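Long-range contacts in polyphosphate kinase (Porphyromonas gingivalis, PDB 2O8R), which probably catalyses the reversible, Mg2+-dependent transfer of the terminal phosphate of ATP onto a growing polyphosphate chain: residues Phe10-Ser16 against Gly571-Pro577; Leu18-Glu22 against Thr90-Gln94. The protein carries 3 engineered substitutions. One frame throughout, in Å; residues are numbered along the deposited sequence.

Contact 1: Phe10-Ser16 against Gly571-Pro577; sequences FFRRDMS and GICCLVP. With SO4 (sulfate ion), chain C.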
# COMPACT_ATOMS: atom_id res chain seq x y z
N PHE A 10 -43.59 -3.76 -6.59
CA PHE A 10 -42.17 -3.45 -6.33
C PHE A 10 -41.30 -4.68 -6.51
O PHE A 10 -41.62 -5.74 -5.96
CB PHE A 10 -41.96 -2.96 -4.90
CG PHE A 10 -42.70 -1.70 -4.56
CD1 PHE A 10 -42.16 -0.46 -4.86
CD2 PHE A 10 -43.91 -1.75 -3.89
CE1 PHE A 10 -42.83 0.71 -4.53
CE2 PHE A 10 -44.59 -0.58 -3.56
CZ PHE A 10 -44.04 0.65 -3.87
N PHE A 11 -40.20 -4.55 -7.24
CA PHE A 11 -39.21 -5.63 -7.30
C PHE A 11 -38.59 -5.75 -5.93
O PHE A 11 -38.47 -4.74 -5.23
CB PHE A 11 -38.09 -5.29 -8.26
CG PHE A 11 -38.48 -5.32 -9.69
CD1 PHE A 11 -39.15 -6.42 -10.22
CD2 PHE A 11 -38.15 -4.26 -10.53
CE1 PHE A 11 -39.50 -6.44 -11.56
CE2 PHE A 11 -38.49 -4.27 -11.87
CZ PHE A 11 -39.17 -5.36 -12.39
N ARG A 12 -38.20 -6.96 -5.55
CA ARG A 12 -37.34 -7.15 -4.39
C ARG A 12 -35.96 -6.58 -4.72
O ARG A 12 -35.51 -6.68 -5.86
CB ARG A 12 -37.25 -8.62 -4.03
CG ARG A 12 -38.61 -9.24 -3.85
CD ARG A 12 -38.57 -10.68 -3.38
NE ARG A 12 -39.90 -11.28 -3.49
CZ ARG A 12 -40.84 -11.25 -2.55
NH1 ARG A 12 -40.61 -10.65 -1.38
NH2 ARG A 12 -42.03 -11.81 -2.77
N ARG A 13 -35.30 -5.96 -3.76
CA ARG A 13 -34.07 -5.24 -4.06
C ARG A 13 -32.92 -6.16 -4.51
O ARG A 13 -32.22 -5.85 -5.47
CB ARG A 13 -33.66 -4.30 -2.92
CG ARG A 13 -33.52 -4.93 -1.56
CD ARG A 13 -32.90 -3.95 -0.58
NE ARG A 13 -31.48 -3.75 -0.86
CZ ARG A 13 -30.70 -2.86 -0.24
NH1 ARG A 13 -31.20 -2.08 0.71
NH2 ARG A 13 -29.42 -2.76 -0.56
N ASP A 14 -32.78 -7.31 -3.85
CA ASP A 14 -31.74 -8.29 -4.17
C ASP A 14 -31.91 -8.95 -5.53
O ASP A 14 -30.94 -9.17 -6.24
CB ASP A 14 -31.68 -9.36 -3.07
CG ASP A 14 -31.34 -8.77 -1.72
OD1 ASP A 14 -30.32 -8.07 -1.63
OD2 ASP A 14 -32.10 -8.98 -0.75
N MSE A 15 -33.15 -9.25 -5.90
CA MSE A 15 -33.44 -9.74 -7.23
C MSE A 15 -33.03 -8.68 -8.24
O MSE A 15 -32.36 -8.96 -9.24
CB MSE A 15 -34.93 -10.06 -7.38
CG MSE A 15 -35.42 -11.24 -6.56
SE MSE A 15 -34.12 -12.68 -6.35
CE MSE A 15 -33.61 -12.38 -4.49
N SER A 16 -33.43 -7.45 -7.96
CA SER A 16 -33.02 -6.30 -8.73
C SER A 16 -31.50 -6.20 -8.75
O SER A 16 -30.92 -5.92 -9.79
CB SER A 16 -33.64 -5.03 -8.16
OG SER A 16 -33.01 -3.89 -8.68
N GLY A 571 -27.79 0.36 -11.12
CA GLY A 571 -27.82 -0.69 -10.10
C GLY A 571 -29.21 -1.15 -9.74
O GLY A 571 -30.00 -1.55 -10.60
N ILE A 572 -29.52 -1.06 -8.46
CA ILE A 572 -30.79 -1.52 -7.94
C ILE A 572 -31.92 -0.61 -8.38
O ILE A 572 -31.86 0.59 -8.18
CB ILE A 572 -30.77 -1.63 -6.41
CG1 ILE A 572 -29.92 -2.81 -5.97
CG2 ILE A 572 -32.16 -1.81 -5.87
CD1 ILE A 572 -29.79 -2.87 -4.45
N CYS A 573 -32.94 -1.20 -8.99
CA CYS A 573 -34.18 -0.50 -9.26
C CYS A 573 -35.38 -1.35 -8.84
O CYS A 573 -35.55 -2.46 -9.31
CB CYS A 573 -34.28 -0.15 -10.73
SG CYS A 573 -35.62 0.98 -11.06
N CYS A 574 -36.22 -0.80 -7.97
CA CYS A 574 -37.37 -1.54 -7.42
C CYS A 574 -38.67 -1.10 -8.02
O CYS A 574 -39.71 -1.68 -7.75
CB CYS A 574 -37.46 -1.38 -5.91
SG CYS A 574 -36.08 -2.08 -5.01
N LEU A 575 -38.62 -0.04 -8.81
CA LEU A 575 -39.76 0.37 -9.60
C LEU A 575 -39.88 -0.63 -10.74
O LEU A 575 -38.90 -0.91 -11.41
CB LEU A 575 -39.55 1.78 -10.14
CG LEU A 575 -40.68 2.44 -10.92
CD1 LEU A 575 -40.70 3.92 -10.64
CD2 LEU A 575 -40.53 2.18 -12.41
N VAL A 576 -41.07 -1.17 -10.94
CA VAL A 576 -41.29 -2.16 -11.98
C VAL A 576 -41.94 -1.57 -13.22
O VAL A 576 -43.05 -1.03 -13.16
CB VAL A 576 -41.96 -3.46 -11.43
CG1 VAL A 576 -42.80 -3.18 -10.23
CG2 VAL A 576 -42.71 -4.24 -12.51
N PRO A 577 -41.23 -1.64 -14.35
CA PRO A 577 -41.66 -0.99 -15.58
C PRO A 577 -42.69 -1.83 -16.32
O PRO A 577 -42.93 -2.99 -15.95
CB PRO A 577 -40.37 -0.90 -16.39
CG PRO A 577 -39.59 -2.09 -15.97
CD PRO A 577 -39.95 -2.36 -14.53
S SO4 C . -36.86 -6.06 -0.31
O1 SO4 C . -36.95 -4.74 -0.94
O2 SO4 C . -36.22 -7.02 -1.21
O3 SO4 C . -36.07 -5.97 0.91
O4 SO4 C . -38.22 -6.51 -0.01
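Two hydrogen bonds join the N-terminal lead-in to helix 13-29 to the loop that follows strand 564-569. F11 N donates to C574 O at 3.0 Å, and the backbone N of C573 donates to S16 OG at 2.7 Å, so one bond is made just before the helix and the other in its first turn. C574 O also receives a CA-H...O contact from F10 CA at 3.3 Å.

The apolar part centres on F11. Its ring carries V576 over one face, a CH-pi contact with CB 3.7 Å from the ring centroid, while F11 CE2 meets P577 CD at 3.6 Å. Close van der Waals contacts complete the fit: C573 O lies at the F11 ring edge, 3.4 Å from CD2, R13 CB packs on C574 SG at 3.9 Å, and I572 CG2 lies 3.6 Å from S16 OG.

The contact thus docks the start of the N-terminal helical domain on the second C-terminal domain, a member of the phospholipase D clan, at a loop leaving the C-terminal end of a parallel strand of its sheet. G571 directly follows R570, a predicted ATP-binding residue.

R12 is the N-cap residue; its carbonyl accepts the bond from S16 N at 3.1 Å that closes the first helical turn. R13 N, in that turn, where backbone NH groups lack an acceptor within the helix, donates to O2 of a sulfate ion at 2.9 Å, an anion probably taken from the crystallisation liquor. D14 turns from the loop toward helix 35-63, where it forms a salt bridge with R56 and a hydrogen bond with H60.

Contact 2: Leu18-Glu22 against Thr90-Gln94; sequences LSFNE and TVIRQ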
# COMPACT_ATOMS: atom_id res chain seq x y z
N LEU A 18 -29.29 -8.69 -8.40
CA LEU A 18 -28.80 -9.81 -9.20
C LEU A 18 -28.97 -9.56 -10.69
O LEU A 18 -28.17 -10.00 -11.50
CB LEU A 18 -29.47 -11.12 -8.75
CG LEU A 18 -28.92 -11.65 -7.42
CD1 LEU A 18 -29.81 -12.74 -6.81
CD2 LEU A 18 -27.48 -12.14 -7.56
N SER A 19 -30.01 -8.80 -11.02
CA SER A 19 -30.25 -8.37 -12.39
C SER A 19 -29.10 -7.50 -12.90
O SER A 19 -28.68 -7.61 -14.05
CB SER A 19 -31.57 -7.59 -12.45
OG SER A 19 -31.91 -7.26 -13.77
N PHE A 20 -28.62 -6.63 -12.02
CA PHE A 20 -27.50 -5.75 -12.32
C PHE A 20 -26.24 -6.57 -12.58
O PHE A 20 -25.52 -6.33 -13.55
CB PHE A 20 -27.31 -4.74 -11.18
CG PHE A 20 -25.92 -4.22 -11.04
CD1 PHE A 20 -25.38 -3.36 -11.99
CD2 PHE A 20 -25.15 -4.56 -9.93
CE1 PHE A 20 -24.09 -2.86 -11.86
CE2 PHE A 20 -23.86 -4.07 -9.78
CZ PHE A 20 -23.32 -3.22 -10.74
N ASN A 21 -25.98 -7.56 -11.74
CA ASN A 21 -24.79 -8.36 -11.94
C ASN A 21 -24.89 -9.26 -13.16
O ASN A 21 -23.88 -9.57 -13.79
CB ASN A 21 -24.38 -9.13 -10.68
CG ASN A 21 -22.89 -9.00 -10.39
OD1 ASN A 21 -22.25 -8.00 -10.74
ND2 ASN A 21 -22.33 -10.02 -9.76
N GLU A 22 -26.12 -9.63 -13.53
CA GLU A 22 -26.37 -10.28 -14.82
C GLU A 22 -25.89 -9.40 -15.99
O GLU A 22 -25.24 -9.88 -16.92
CB GLU A 22 -27.85 -10.61 -14.98
CG GLU A 22 -28.27 -11.06 -16.37
CD GLU A 22 -28.70 -12.52 -16.46
OE1 GLU A 22 -29.25 -12.90 -17.52
OE2 GLU A 22 -28.51 -13.29 -15.48
N THR A 90 -30.66 -18.32 -8.62
CA THR A 90 -30.19 -17.37 -9.62
C THR A 90 -28.69 -17.45 -9.78
O THR A 90 -28.20 -17.49 -10.91
CB THR A 90 -30.65 -15.93 -9.29
OG1 THR A 90 -32.01 -15.79 -9.72
CG2 THR A 90 -29.81 -14.89 -10.02
N VAL A 91 -27.97 -17.50 -8.66
CA VAL A 91 -26.50 -17.53 -8.70
C VAL A 91 -26.01 -18.77 -9.42
O VAL A 91 -25.13 -18.68 -10.27
CB VAL A 91 -25.86 -17.40 -7.31
CG1 VAL A 91 -24.36 -17.54 -7.40
CG2 VAL A 91 -26.20 -16.06 -6.69
N ILE A 92 -26.61 -19.92 -9.11
CA ILE A 92 -26.23 -21.17 -9.76
C ILE A 92 -26.37 -21.08 -11.28
O ILE A 92 -25.53 -21.59 -12.03
CB ILE A 92 -27.01 -22.38 -9.18
CG1 ILE A 92 -26.48 -22.72 -7.78
CG2 ILE A 92 -26.91 -23.59 -10.09
CD1 ILE A 92 -27.35 -23.68 -7.00
N ARG A 93 -27.42 -20.38 -11.71
CA ARG A 93 -27.67 -20.17 -13.13
C ARG A 93 -26.61 -19.24 -13.75
O ARG A 93 -26.06 -19.53 -14.82
CB ARG A 93 -29.09 -19.62 -13.34
CG ARG A 93 -29.53 -19.61 -14.80
CD ARG A 93 -30.80 -18.80 -15.03
NE ARG A 93 -30.74 -17.46 -14.46
CZ ARG A 93 -30.16 -16.40 -15.02
NH1 ARG A 93 -29.55 -16.49 -16.20
NH2 ARG A 93 -30.19 -15.23 -14.40
N GLN A 94 -26.30 -18.15 -13.05
CA GLN A 94 -25.33 -17.16 -13.54
C GLN A 94 -23.94 -17.77 -13.61
O GLN A 94 -23.17 -17.49 -14.53
CB GLN A 94 -25.34 -15.94 -12.64
CG GLN A 94 -26.64 -15.18 -12.70
CD GLN A 94 -26.61 -13.87 -11.95
OE1 GLN A 94 -25.93 -13.73 -10.93
NE2 GLN A 94 -27.36 -12.90 -12.45
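This is a side-by-side contact of two parallel helices, 13-29 and 83-112, inside the N-terminal domain of the kinase. Over the short segments their axes run 2° apart in direction and approach to 11.3 Å, a wide spacing bridged by side chains rather than by touching backbones: even the nearest CA atoms, those of E22 and Q94, are 7.1 Å apart.

Helix 35-63 lies against both partners, N21 and V91 each touching L49, so the three helices pack as a small bundle. L18 supplies the apolar part of the interface. Its CD1 reaches T90 CG2 at 3.9 Å and its CD2 reaches V91 CG2 at 4.2 Å, one residue of helix 13-29 thus spanning two successive positions of helix 83-112.

One turn further on, the contact becomes polar. Q94 NE2 donates to L18 O at 3.2 Å and to E22 OE2 at 3.3 Å. L18 O also accepts the helical bond from E22 N at 2.9 Å, so the glutamine adds a second donor to a carbonyl already engaged in its own helix. E22 OE2 in turn forms a salt bridge with R93 NH2 at 2.8 Å, approached at the edge of the guanidinium. N21 looks elsewhere, hydrogen-bonding N48, a predicted ATP-binding residue of helix 35-63, and the carbonyl of F45.

The E22 charge is thus met by the exposed R93, while the buried Q94 spends both NE2 donors across the gap, a direction-dependent pairing consistent with the register that sets L18 beside T90 and E22 beside Q94.

Both contacts use helix 13-29, contact 1 at its N-terminal end and contact 2 from L18 on, two residues after contact 1 ends at S16; their centres are 14 Å apart. They meet directly where G571 CA packs on F20 CD1 at 4.1 Å. Both segments of contact 2 fall among the 554 residues between those of contact 1, an interval that also takes in the middle and first C-terminal domains. Contact 2 holds the helix within its own N-terminal domain, whereas contact 1 joins it to the second C-terminal domain. The helix consequently links the two, close to N48 on one side of the domain boundary and R570 on the other, both predicted to bind ATP.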